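Local coordinates for protein CSP3 (Bacillus subtilis, PDB 5FIG) that stores copper in the bacterial cytosol, probably binding many Cu(I) ions through the cysteines that line its four-helix bundle, at residues Gln90-Ala93 with Lys94-Thr98; Ile13-Met16 with Lys17-His21; Ala68-Ala71 with Asp72-Ala76. All blocks are in the same frame, centred on the assembly; numbering follows the deposited sequence. Where two conformers were deposited one is given.

Contact 1: Gln90-Ala93 with Lys94-Thr98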
loop_
_atom_site.group_PDB
_atom_site.type_symbol
_atom_site.label_atom_id
_atom_site.label_comp_id
_atom_site.label_asym_id
_atom_site.label_seq_id
_atom_site.Cartn_x
_atom_site.Cartn_y
_atom_site.Cartn_z
ATOM N N GLN B 90 -10.197 -15.459 -16.859
ATOM C CA GLN B 90 -10.560 -14.732 -18.083
ATOM C C GLN B 90 -11.155 -13.318 -17.804
ATOM O O GLN B 90 -10.817 -12.359 -18.468
ATOM C CB GLN B 90 -11.511 -15.558 -18.948
ATOM C CG GLN B 90 -10.872 -16.815 -19.519
ATOM C CD GLN B 90 -9.692 -16.511 -20.442
ATOM O OE1 GLN B 90 -9.853 -15.826 -21.448
ATOM N NE2 GLN B 90 -8.504 -17.028 -20.113
ATOM N N ALA B 91 -11.987 -13.194 -16.773
ATOM C CA ALA B 91 -12.494 -11.909 -16.324
ATOM C C ALA B 91 -11.373 -11.003 -15.858
ATOM O O ALA B 91 -11.405 -9.785 -16.075
ATOM C CB ALA B 91 -13.513 -12.096 -15.161
ATOM N N CYS B 92 -10.431 -11.574 -15.113
ATOM C CA CYS B 92 -9.304 -10.816 -14.650
ATOM C C CYS B 92 -8.481 -10.295 -15.817
ATOM O O CYS B 92 -8.182 -9.133 -15.867
ATOM C CB CYS B 92 -8.438 -11.667 -13.730
ATOM S SG CYS B 92 -7.065 -10.758 -13.059
ATOM N N ALA B 93 -8.229 -11.159 -16.808
ATOM C CA ALA B 93 -7.504 -10.730 -18.007
ATOM C C ALA B 93 -8.173 -9.574 -18.739
ATOM O O ALA B 93 -7.536 -8.576 -19.093
ATOM C CB ALA B 93 -7.298 -11.898 -18.949
ATOM N N LYS B 94 -9.471 -9.673 -18.931
ATOM C CA LYS B 94 -10.191 -8.589 -19.530
ATOM C C LYS B 94 -10.078 -7.258 -18.784
ATOM O O LYS B 94 -9.878 -6.234 -19.372
ATOM C CB LYS B 94 -11.653 -8.957 -19.617
ATOM C CG LYS B 94 -12.538 -8.003 -20.373
ATOM C CD LYS B 94 -13.944 -8.612 -20.534
ATOM C CE LYS B 94 -14.731 -7.856 -21.549
ATOM N NZ LYS B 94 -16.093 -7.550 -21.033
ATOM N N ALA B 95 -10.289 -7.305 -17.479
ATOM C CA ALA B 95 -10.186 -6.088 -16.656
ATOM C C ALA B 95 -8.776 -5.541 -16.697
ATOM O O ALA B 95 -8.595 -4.339 -16.692
ATOM C CB ALA B 95 -10.623 -6.355 -15.223
ATOM N N CYS B 96 -7.782 -6.431 -16.712
ATOM C CA CYS B 96 -6.386 -5.988 -16.817
ATOM C C CYS B 96 -6.103 -5.251 -18.113
ATOM O O CYS B 96 -5.456 -4.205 -18.112
ATOM C CB CYS B 96 -5.439 -7.182 -16.672
ATOM S SG CYS B 96 -5.254 -7.809 -15.020
ATOM N N PHE B 97 -6.587 -5.784 -19.208
ATOM C CA PHE B 97 -6.323 -5.148 -20.480
ATOM C C PHE B 97 -7.038 -3.808 -20.604
ATOM O O PHE B 97 -6.502 -2.866 -21.165
ATOM C CB PHE B 97 -6.622 -6.094 -21.627
ATOM C CG PHE B 97 -5.693 -7.291 -21.687
ATOM C CD1 PHE B 97 -4.317 -7.136 -21.729
ATOM C CD2 PHE B 97 -6.226 -8.584 -21.822
ATOM C CE1 PHE B 97 -3.477 -8.245 -21.834
ATOM C CE2 PHE B 97 -5.389 -9.698 -21.912
ATOM C CZ PHE B 97 -4.025 -9.529 -21.906
ATOM N N THR B 98 -8.251 -3.728 -20.066
ATOM C CA THR B 98 -8.955 -2.471 -20.047
ATOM C C THR B 98 -8.209 -1.428 -19.257
ATOM O O THR B 98 -8.140 -0.271 -19.632
ATOM C CB THR B 98 -10.386 -2.695 -19.491
ATOM O OG1 THR B 98 -11.083 -3.497 -20.439
ATOM C CG2 THR B 98 -11.099 -1.365 -19.271
#
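C92 and C96 stand one helical turn apart on the same side of helix 89-107, and their sulfurs lean together: SG of C92 lies 4.0 Å from SG of C96. Opposite choices of the first torsion bring this about. C92 holds its sulfur anti to its own backbone N (chi1 -177°), whereas C96 keeps SG beside the backbone N (chi1 -75°), and the two thiols converge over the turn between them. C96 SG also comes within 3.3 Å of the carbonyl O of C92, an oxygen that already accepts a hydrogen bond from N of C96 at 2.9 Å.

A second pair, A93 and F97, meets on another side of the helix. The phenylalanine ring folds back over the preceding turn: its CD2 reaches to 3.0 Å from A93 O, an oblique approach, and CE2 ends 4.2 Å from CB of A93. Alanine suits position 93 because its methyl is small enough for the ring to lie alongside the backbone; the same carbonyl accepts the N-H of F97. F97 also touches T79 of helix 63-81. A95 is small for a related reason, since it packs on A18 of helix 6-27.

The outer side is polar. K94 stretches away with its ammonium end, and its carbonyl O receives two bonds from T98, the backbone N at 3.1 Å and OG1 at 3.2 Å, which arrive from opposite faces of the carbonyl plane. Q90 directs NE2 back to the carbonyls of H84 and G82.

Cysteines spaced i, i+4 on an inward helix face form the CXXXC pattern, consistent with the Cu(I)-binding core of a Csp four-helix bundle, here without metal.

Contact 2: Ile13-Met16 with Lys17-His21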
loop_
_atom_site.group_PDB
_atom_site.type_symbol
_atom_site.label_atom_id
_atom_site.label_comp_id
_atom_site.label_asym_id
_atom_site.label_seq_id
_atom_site.Cartn_x
_atom_site.Cartn_y
_atom_site.Cartn_z
ATOM N N ILE B 13 -9.889 0.568 -10.302
ATOM C CA ILE B 13 -10.700 -0.006 -9.183
ATOM C C ILE B 13 -11.268 -1.378 -9.633
ATOM O O ILE B 13 -11.284 -2.342 -8.902
ATOM C CB ILE B 13 -11.794 0.981 -8.746
ATOM C CG1 ILE B 13 -11.144 2.183 -8.041
ATOM C CG2 ILE B 13 -12.831 0.295 -7.872
ATOM C CD1 ILE B 13 -12.048 3.360 -7.880
ATOM N N ASP B 14 -11.811 -1.428 -10.877
ATOM C CA ASP B 14 -12.339 -2.677 -11.403
ATOM C C ASP B 14 -11.288 -3.760 -11.544
ATOM O O ASP B 14 -11.560 -4.955 -11.393
ATOM C CB ASP B 14 -13.057 -2.426 -12.771
ATOM C CG ASP B 14 -14.343 -1.630 -12.647
ATOM O OD1 ASP B 14 -14.868 -1.455 -11.557
ATOM O OD2 ASP B 14 -14.883 -1.124 -13.645
ATOM N N CYS B 15 -10.082 -3.355 -11.935
ATOM C CA CYS B 15 -9.003 -4.288 -12.117
ATOM C C CYS B 15 -8.573 -4.861 -10.739
ATOM O O CYS B 15 -8.300 -6.039 -10.610
ATOM C CB CYS B 15 -7.874 -3.624 -12.859
ATOM S SG CYS B 15 -6.537 -4.744 -13.270
ATOM N N MET B 16 -8.456 -3.993 -9.752
ATOM C CA MET B 16 -8.160 -4.417 -8.368
ATOM C C MET B 16 -9.134 -5.451 -7.911
ATOM O O MET B 16 -8.753 -6.461 -7.347
ATOM C CB MET B 16 -8.207 -3.236 -7.441
ATOM C CG MET B 16 -7.561 -3.298 -6.110
ATOM S SD MET B 16 -8.050 -1.758 -5.314
ATOM C CE MET B 16 -7.772 -2.280 -3.645
ATOM N N LYS B 17 -10.420 -5.164 -8.110
ATOM C CA LYS B 17 -11.436 -6.098 -7.723
ATOM C C LYS B 17 -11.190 -7.448 -8.392
ATOM O O LYS B 17 -11.269 -8.484 -7.787
ATOM C CB LYS B 17 -12.816 -5.544 -8.104
ATOM C CG LYS B 17 -13.964 -6.453 -7.777
ATOM C CD LYS B 17 -15.295 -5.806 -8.148
ATOM C CE LYS B 17 -16.416 -6.763 -7.803
ATOM N NZ LYS B 17 -17.764 -6.317 -8.260
ATOM N N ALA B 18 -11.025 -7.422 -9.705
ATOM C CA ALA B 18 -10.886 -8.679 -10.453
ATOM C C ALA B 18 -9.648 -9.475 -10.076
ATOM O O ALA B 18 -9.694 -10.688 -9.932
ATOM C CB ALA B 18 -10.892 -8.388 -11.970
ATOM N N CYS B 19 -8.538 -8.770 -9.906
ATOM C CA CYS B 19 -7.259 -9.377 -9.493
ATOM C C CYS B 19 -7.337 -9.937 -8.116
ATOM O O CYS B 19 -6.894 -11.083 -7.874
ATOM C CB CYS B 19 -6.090 -8.329 -9.548
ATOM S SG CYS B 19 -5.577 -7.971 -11.257
ATOM N N ASN B 20 -7.938 -9.184 -7.186
ATOM C CA ASN B 20 -8.103 -9.724 -5.813
ATOM C C ASN B 20 -9.033 -10.952 -5.756
ATOM O O ASN B 20 -8.798 -11.898 -5.032
ATOM C CB ASN B 20 -8.592 -8.631 -4.854
ATOM C CG ASN B 20 -7.513 -7.652 -4.479
ATOM O OD1 ASN B 20 -6.372 -8.034 -4.418
ATOM N ND2 ASN B 20 -7.866 -6.380 -4.229
ATOM N N HIS B 21 -10.133 -10.901 -6.519
ATOM C CA HIS B 21 -10.990 -12.050 -6.645
ATOM C C HIS B 21 -10.296 -13.271 -7.240
ATOM O O HIS B 21 -10.489 -14.394 -6.762
ATOM C CB HIS B 21 -12.263 -11.686 -7.463
ATOM C CG HIS B 21 -13.227 -10.858 -6.660
ATOM N ND1 HIS B 21 -14.298 -10.221 -7.251
ATOM C CD2 HIS B 21 -13.268 -10.498 -5.342
ATOM C CE1 HIS B 21 -14.988 -9.553 -6.344
ATOM N NE2 HIS B 21 -14.393 -9.708 -5.174
#
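M16 and N20 meet one turn apart in helix 6-27, the methionine's CG lying 3.6 Å from ND2 of the asparagine. The methionine chain runs at a slant past the asparagine amide. In the conformer given, CG is anti to the backbone N (chi1 -161°), and the extended chain runs to the second subunit, where M16 packs on V53. N20 suits this boundary because its amide can reach across it: ND2 donates a hydrogen bond to OE1 of Q57 of the second subunit. The same nitrogen is 3.2 Å from M16 O, but at a poor angle, and is not hydrogen-bonded to it.

Sulfur packing makes up the second kind of contact. SG of C15 is 3.9 Å from SG of C19, both thiols being buried and turned to the inside of the bundle. C15 carries its sulfur anti to the backbone N, while C19 keeps its own beside it.

The backbone supplies ordinary helical hydrogen bonds. The shortest, C19 N to C15 O and N20 N to M16 O, are both 2.8 Å.

Charge plays little part: D14 and K17 have opposite signs, but OD1 of D14 and NZ of K17 are 6.5 Å apart and form no salt bridge. Both side chains are exposed, as befits their type.

Helix 6-27 thus divides its sides between neighbours. C15 and C19 face the cysteines of helices 36-57, 63-81 and 89-107, A18 packs on A95 of helix 89-107, and I13, M16, K17 and N20 meet the second subunit.

Contact 3: Ala68-Ala71 with Asp72-Ala76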
loop_
_atom_site.group_PDB
_atom_site.type_symbol
_atom_site.label_atom_id
_atom_site.label_comp_id
_atom_site.label_asym_id
_atom_site.label_seq_id
_atom_site.Cartn_x
_atom_site.Cartn_y
_atom_site.Cartn_z
ATOM N N ALA B 68 1.898 4.664 -16.234
ATOM C CA ALA B 68 2.630 3.874 -17.224
ATOM C C ALA B 68 3.079 2.516 -16.611
ATOM O O ALA B 68 2.986 1.469 -17.263
ATOM C CB ALA B 68 3.806 4.641 -17.777
ATOM N N LEU B 69 3.570 2.548 -15.366
ATOM C CA LEU B 69 3.959 1.299 -14.678
ATOM C C LEU B 69 2.773 0.381 -14.466
ATOM O O LEU B 69 2.852 -0.832 -14.700
ATOM C CB LEU B 69 4.647 1.598 -13.303
ATOM C CG LEU B 69 4.955 0.404 -12.426
ATOM C CD1 LEU B 69 5.921 -0.543 -13.128
ATOM C CD2 LEU B 69 5.560 0.906 -11.119
ATOM N N CYS B 70 1.655 0.961 -14.049
ATOM C CA CYS B 70 0.454 0.225 -13.856
ATOM C C CYS B 70 0.052 -0.478 -15.159
ATOM O O CYS B 70 -0.363 -1.649 -15.117
ATOM C CB CYS B 70 -0.651 1.130 -13.298
ATOM S SG CYS B 70 -2.178 0.270 -12.835
ATOM N N ALA B 71 0.175 0.209 -16.276
ATOM C CA ALA B 71 -0.216 -0.400 -17.566
ATOM C C ALA B 71 0.646 -1.613 -17.871
ATOM O O ALA B 71 0.148 -2.637 -18.312
ATOM C CB ALA B 71 -0.143 0.607 -18.699
ATOM N N ASP B 72 1.945 -1.480 -17.617
ATOM C CA ASP B 72 2.881 -2.589 -17.858
ATOM C C ASP B 72 2.557 -3.812 -17.021
ATOM O O ASP B 72 2.555 -4.935 -17.530
ATOM C CB ASP B 72 4.315 -2.156 -17.613
ATOM C CG ASP B 72 4.831 -1.164 -18.651
ATOM O OD1 ASP B 72 4.297 -1.047 -19.765
ATOM O OD2 ASP B 72 5.846 -0.498 -18.373
ATOM N N ILE B 73 2.289 -3.594 -15.724
ATOM C CA ILE B 73 1.978 -4.687 -14.812
ATOM C C ILE B 73 0.606 -5.297 -15.172
ATOM O O ILE B 73 0.474 -6.536 -15.238
ATOM C CB ILE B 73 1.997 -4.239 -13.357
ATOM C CG1 ILE B 73 3.450 -3.816 -13.078
ATOM C CG2 ILE B 73 1.497 -5.337 -12.439
ATOM C CD1 ILE B 73 3.677 -3.266 -11.718
ATOM N N CYS B 74 -0.358 -4.445 -15.461
ATOM C CA CYS B 74 -1.678 -4.925 -15.905
ATOM C C CYS B 74 -1.561 -5.758 -17.181
ATOM O O CYS B 74 -2.197 -6.820 -17.260
ATOM C CB CYS B 74 -2.661 -3.763 -16.193
ATOM S SG CYS B 74 -3.310 -2.999 -14.716
ATOM N N GLU B 75 -0.784 -5.291 -18.172
ATOM C CA GLU B 75 -0.581 -6.032 -19.447
ATOM C C GLU B 75 -0.012 -7.440 -19.119
ATOM O O GLU B 75 -0.507 -8.475 -19.566
ATOM C CB GLU B 75 0.311 -5.195 -20.491
ATOM C CG GLU B 75 -0.515 -4.166 -21.211
ATOM C CD GLU B 75 0.293 -3.284 -22.139
ATOM O OE1 GLU B 75 1.477 -3.569 -22.359
ATOM O OE2 GLU B 75 -0.264 -2.276 -22.639
ATOM N N ALA B 76 0.998 -7.505 -18.257
ATOM C CA ALA B 76 1.579 -8.813 -17.863
ATOM C C ALA B 76 0.623 -9.719 -17.088
ATOM O O ALA B 76 0.597 -10.959 -17.295
ATOM C CB ALA B 76 2.847 -8.620 -17.035
#
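Regular alpha-helical backbone carries A68-A71 into D72-A76, each carbonyl of the first four residues accepting the N-H four positions on, as where D72 N lies 3.1 Å from A68 O. The bond from C74 N to C70 O is shorter, at 2.8 Å.

On the inward side C70 and C74 bring their thiols together, SG to SG 3.9 Å. The first holds SG anti to its backbone N (chi1 -174°) and the second keeps it beside the N (chi1 -75°), which tilts the sulfurs toward each other above the turn. C70 also touches C49 of helix 36-57, and C74 touches C45 and C49.

L69 and I73 form the apolar pair. CD1 of L69 leans forward over the next turn to lie 3.8 Å from CD1 of I73, and the isoleucine's CG1 passes 3.4 Å from L69 O. Long branched chains suit these places, for L69 covers I48 of helix 36-57 and I73 packs on F62 of the fourth subunit. The small methyl of A71 suits the place where it packs on C103 and R104 of helix 89-107.

The acids lie on a third side. D72 turns its carboxylate back past the preceding turn, with CG 3.5 Å from A68 O, and OD1 forms a salt bridge with R104. In the conformer given, OE2 of E75 forms a second salt bridge with R104. Replacing D72 by an alanine would probably take one of the two carboxylates from R104 and leave its guanidinium freer to turn.

D72 OD2 also lies close to OE2 of E65 of the fourth subunit, like charges that R104 probably helps to offset. The chemistry is therefore divided: soft thiols, suited to Cu(I), are kept inside, while hard carboxylates are paired with an arginine toward the outside.

Overall arrangement
Each contact is a stretch of about two turns on a different helix, and each turns an i, i+4 cysteine pair into the same bundle interior. Contacts 1 and 2 have centres about 9 Å apart and meet most closely through sulfur, C92 SG to C19 SG at 3.6 Å. Contact 3 lies about 12 Å from contact 1 and 14 Å from contact 2, centre to centre; it reaches contact 2 by C15 SG to C74 SG at 3.9 Å, and contact 1 where C96 CB meets C74 O at 3.3 Å. The thiols thus form a shared apo core, probably the Cu(I) store, whereas 13-21 and 68-76 also face different neighbouring subunits.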